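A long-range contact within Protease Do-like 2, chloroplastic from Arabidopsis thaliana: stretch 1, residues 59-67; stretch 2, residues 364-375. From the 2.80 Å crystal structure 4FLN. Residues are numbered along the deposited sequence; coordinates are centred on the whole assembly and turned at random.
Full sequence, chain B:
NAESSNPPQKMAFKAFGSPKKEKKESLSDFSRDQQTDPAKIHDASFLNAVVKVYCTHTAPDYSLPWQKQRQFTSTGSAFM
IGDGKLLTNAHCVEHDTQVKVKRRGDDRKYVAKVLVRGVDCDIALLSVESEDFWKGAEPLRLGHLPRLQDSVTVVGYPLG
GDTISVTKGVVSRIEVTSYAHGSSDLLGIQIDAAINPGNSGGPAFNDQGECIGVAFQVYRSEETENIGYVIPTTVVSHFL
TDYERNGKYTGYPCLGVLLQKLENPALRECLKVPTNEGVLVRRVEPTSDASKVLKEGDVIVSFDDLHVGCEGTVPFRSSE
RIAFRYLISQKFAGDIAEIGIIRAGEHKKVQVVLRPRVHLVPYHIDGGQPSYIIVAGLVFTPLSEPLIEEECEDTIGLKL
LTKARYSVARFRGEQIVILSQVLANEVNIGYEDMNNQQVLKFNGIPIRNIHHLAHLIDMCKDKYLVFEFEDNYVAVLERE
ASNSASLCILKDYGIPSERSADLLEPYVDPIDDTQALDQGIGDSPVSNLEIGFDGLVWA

Stretch 1 (59-67) APDYSLPWQ
Stretch 2 (364-375) HIDGGQPSYIIV

No hydrogen bond joins these two stretches, whose touching residues are at least 303 positions apart in sequence; they bury 459 Å² between them, and prolines and aromatic rings make the contact. It illustrates a general principle: where backbone pairing is absent, shape and apolar surface can carry an interface.

Residues 59-67 form neither helix nor strand but fold back as a compact loop. Asp61 N donates to Gln67 O at 3.0 Å, Gln67 N donates to Leu64 O at 3.2 Å, and Leu64 N reaches Asp61 OD2 at a very short 2.3 Å (Asp61 chi1 177°, t). Phi/psi runs from -81/152 at Pro60 through -82/-35 at Tyr62 and -58/-46 at Ser63 to -90/37 at Pro65. The second stretch opens with a type I' turn from His364 to Gly367, closed by Gly367 N to His364 O at 3.2 Å, with Ile365 at 64/-6 and Asp366 at 67/24. Gly367 and Gly368 continue at positive phi, a region that favours glycine; extended residues then lead into the strand 373-375.

The register is set by two CA pairs, Pro60 with Gln369 at 6.0 Å and Pro65 with Pro370 at 6.3 Å; the line from Pro60 CA to Pro65 CA runs in nearly the same direction as that from Gln369 CA to Ile374 CA. Pro370 is the hub. Its CB points toward stretch 1, and its C-gamma endo ring meets three side chains: its CD lies 3.8 Å from Pro60 CB, and its CG lies 3.5 Å from Pro65 CB and 3.9 Å from Tyr62 CD1. Pro60 and Pro65 share this pucker, and rigid rings of this kind pack with little conformational cost.

Tyr62, with chi1 -57° (m) and chi2 -95°, leaves its backbone sideways but brings its ring end nearer to the other stretch. There its CE1 packs 3.6 Å from Ile365 CG1, so the turn residue meets the outer part of the ring obliquely.

The CA-to-CB bond of Tyr372 (chi1 79°, p; chi2 97°) points toward stretch 1. Tyr372 CB sits 3.6 Å from Pro65 CG, and Tyr372 CE2 approaches Pro65 O at 3.3 Å. Trp66 (chi1 40°, p; chi2 87°) directs the edge of its six-membered ring at the Tyr372 face, with centroids 5.4 Å apart and planes at 63°; Trp66 CE3 comes 3.6 Å from Tyr372 CE1. Such edge-to-face geometry sets slightly positive ring hydrogens against pi density. Ile374 CD1, 4.1 Å from Trp66 CZ3, extends the apolar contact into the strand.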

# COMPACT_ATOMS: atom_id res chain seq x y z
N ALA B 59 -18.22 -23.95 10.41
CA ALA B 59 -19.07 -22.85 10.79
C ALA B 59 -20.19 -22.70 9.76
O ALA B 59 -20.04 -23.14 8.63
CB ALA B 59 -18.27 -21.57 10.88
N PRO B 60 -21.31 -22.09 10.16
CA PRO B 60 -22.37 -21.75 9.21
C PRO B 60 -22.02 -20.47 8.48
O PRO B 60 -21.32 -19.63 9.03
CB PRO B 60 -23.57 -21.50 10.13
CG PRO B 60 -22.96 -20.92 11.34
CD PRO B 60 -21.62 -21.60 11.52
N ASP B 61 -22.51 -20.32 7.26
CA ASP B 61 -22.37 -19.06 6.54
C ASP B 61 -23.58 -18.22 6.92
O ASP B 61 -24.71 -18.69 6.83
CB ASP B 61 -22.34 -19.34 5.03
CG ASP B 61 -22.26 -18.07 4.19
OD1 ASP B 61 -21.15 -17.76 3.70
OD2 ASP B 61 -23.29 -17.40 4.00
N TYR B 62 -23.37 -16.99 7.38
CA TYR B 62 -24.50 -16.13 7.75
C TYR B 62 -25.14 -15.42 6.56
O TYR B 62 -26.36 -15.22 6.51
CB TYR B 62 -24.10 -15.14 8.84
CG TYR B 62 -23.57 -15.85 10.06
CD1 TYR B 62 -24.40 -16.14 11.13
CD2 TYR B 62 -22.25 -16.27 10.11
CE1 TYR B 62 -23.92 -16.81 12.24
CE2 TYR B 62 -21.76 -16.94 11.21
CZ TYR B 62 -22.60 -17.21 12.27
OH TYR B 62 -22.10 -17.87 13.36
N SER B 63 -24.30 -15.05 5.60
CA SER B 63 -24.74 -14.40 4.38
C SER B 63 -25.74 -15.29 3.67
O SER B 63 -26.80 -14.83 3.23
CB SER B 63 -23.54 -14.11 3.48
OG SER B 63 -22.59 -13.31 4.16
N LEU B 64 -25.42 -16.57 3.56
CA LEU B 64 -26.33 -17.56 3.01
C LEU B 64 -26.59 -18.65 4.06
O LEU B 64 -25.87 -19.65 4.10
CB LEU B 64 -25.72 -18.19 1.75
CG LEU B 64 -25.03 -17.28 0.73
CD1 LEU B 64 -24.01 -18.07 -0.10
CD2 LEU B 64 -26.04 -16.59 -0.18
N PRO B 65 -27.60 -18.46 4.94
CA PRO B 65 -27.61 -19.42 6.05
C PRO B 65 -28.41 -20.71 5.85
O PRO B 65 -28.97 -21.21 6.82
CB PRO B 65 -28.30 -18.61 7.14
CG PRO B 65 -29.29 -17.77 6.38
CD PRO B 65 -28.61 -17.40 5.09
N TRP B 66 -28.40 -21.27 4.64
CA TRP B 66 -28.81 -22.66 4.41
C TRP B 66 -27.54 -23.46 4.20
O TRP B 66 -27.57 -24.66 3.96
CB TRP B 66 -29.74 -22.77 3.20
CG TRP B 66 -29.30 -21.88 2.09
CD1 TRP B 66 -28.41 -22.19 1.10
CD2 TRP B 66 -29.71 -20.53 1.86
NE1 TRP B 66 -28.25 -21.11 0.27
CE2 TRP B 66 -29.04 -20.08 0.71
CE3 TRP B 66 -30.59 -19.66 2.51
CZ2 TRP B 66 -29.21 -18.79 0.20
CZ3 TRP B 66 -30.76 -18.39 2.01
CH2 TRP B 66 -30.07 -17.97 0.86
N GLN B 67 -26.41 -22.75 4.25
CA GLN B 67 -25.10 -23.29 3.91
C GLN B 67 -24.13 -23.17 5.07
O GLN B 67 -24.33 -22.41 6.03
CB GLN B 67 -24.49 -22.55 2.72
CG GLN B 67 -24.99 -22.96 1.35
CD GLN B 67 -24.20 -22.29 0.22
OE1 GLN B 67 -23.14 -21.71 0.44
NE2 GLN B 67 -24.73 -22.38 -1.00
N HIS B 364 -22.83 -14.12 19.61
CA HIS B 364 -22.60 -15.57 19.70
C HIS B 364 -23.54 -16.52 18.93
O HIS B 364 -23.23 -17.70 18.78
CB HIS B 364 -22.49 -15.97 21.19
CG HIS B 364 -22.81 -17.40 21.47
ND1 HIS B 364 -22.22 -18.45 20.79
CD2 HIS B 364 -23.65 -17.97 22.37
CE1 HIS B 364 -22.68 -19.59 21.25
NE2 HIS B 364 -23.55 -19.33 22.21
N ILE B 365 -24.67 -16.03 18.43
CA ILE B 365 -25.63 -16.86 17.67
C ILE B 365 -26.29 -17.99 18.47
O ILE B 365 -27.18 -18.67 17.96
CB ILE B 365 -25.02 -17.51 16.40
CG1 ILE B 365 -23.92 -16.64 15.79
CG2 ILE B 365 -26.12 -17.83 15.38
CD1 ILE B 365 -22.52 -17.17 16.04
N ASP B 366 -25.84 -18.19 19.71
CA ASP B 366 -26.25 -19.35 20.51
C ASP B 366 -25.73 -20.66 19.93
O ASP B 366 -26.28 -21.73 20.19
CB ASP B 366 -27.78 -19.41 20.63
CG ASP B 366 -28.37 -18.16 21.25
OD1 ASP B 366 -27.74 -17.09 21.13
OD2 ASP B 366 -29.47 -18.25 21.83
N GLY B 367 -24.65 -20.58 19.16
CA GLY B 367 -24.10 -21.75 18.49
C GLY B 367 -25.07 -22.27 17.45
O GLY B 367 -26.15 -21.71 17.26
N GLY B 368 -24.69 -23.34 16.77
CA GLY B 368 -25.57 -23.94 15.77
C GLY B 368 -25.74 -23.10 14.52
O GLY B 368 -24.78 -22.49 14.04
N GLN B 369 -26.96 -23.06 13.99
CA GLN B 369 -27.21 -22.40 12.72
C GLN B 369 -28.25 -21.28 12.84
O GLN B 369 -29.26 -21.44 13.53
CB GLN B 369 -27.65 -23.42 11.68
N PRO B 370 -28.00 -20.16 12.14
CA PRO B 370 -28.84 -18.95 12.21
C PRO B 370 -30.17 -19.16 11.52
O PRO B 370 -30.25 -19.87 10.51
CB PRO B 370 -28.01 -17.91 11.47
CG PRO B 370 -27.21 -18.70 10.51
CD PRO B 370 -26.91 -20.02 11.16
N SER B 371 -31.21 -18.55 12.06
CA SER B 371 -32.55 -18.73 11.55
C SER B 371 -32.71 -18.02 10.22
O SER B 371 -32.07 -17.00 9.95
CB SER B 371 -33.55 -18.16 12.54
OG SER B 371 -33.23 -18.58 13.85
N TYR B 372 -33.56 -18.58 9.36
CA TYR B 372 -33.93 -17.91 8.13
C TYR B 372 -35.30 -18.35 7.63
O TYR B 372 -35.72 -19.47 7.88
CB TYR B 372 -32.85 -18.08 7.06
CG TYR B 372 -32.84 -19.41 6.35
CD1 TYR B 372 -33.47 -19.56 5.12
CD2 TYR B 372 -32.17 -20.50 6.88
CE1 TYR B 372 -33.45 -20.77 4.45
CE2 TYR B 372 -32.14 -21.71 6.22
CZ TYR B 372 -32.79 -21.84 5.00
OH TYR B 372 -32.77 -23.04 4.33
N ILE B 373 -35.99 -17.44 6.96
CA ILE B 373 -37.25 -17.76 6.30
C ILE B 373 -37.32 -17.01 4.97
O ILE B 373 -36.88 -15.87 4.86
CB ILE B 373 -38.47 -17.44 7.22
CG1 ILE B 373 -39.78 -17.80 6.52
CG2 ILE B 373 -38.47 -15.99 7.65
CD1 ILE B 373 -40.99 -17.70 7.43
N ILE B 374 -37.84 -17.69 3.94
CA ILE B 374 -37.91 -17.11 2.60
C ILE B 374 -39.34 -17.05 2.09
O ILE B 374 -40.04 -18.07 2.04
CB ILE B 374 -37.06 -17.93 1.61
CG1 ILE B 374 -35.67 -18.19 2.18
CG2 ILE B 374 -36.94 -17.21 0.27
CD1 ILE B 374 -34.75 -18.92 1.23
N VAL B 375 -39.79 -15.86 1.74
CA VAL B 375 -41.13 -15.68 1.18
C VAL B 375 -41.05 -14.98 -0.16
O VAL B 375 -40.49 -13.89 -0.27
CB VAL B 375 -42.02 -14.81 2.09
CG1 VAL B 375 -43.48 -15.12 1.82
CG2 VAL B 375 -41.69 -15.05 3.55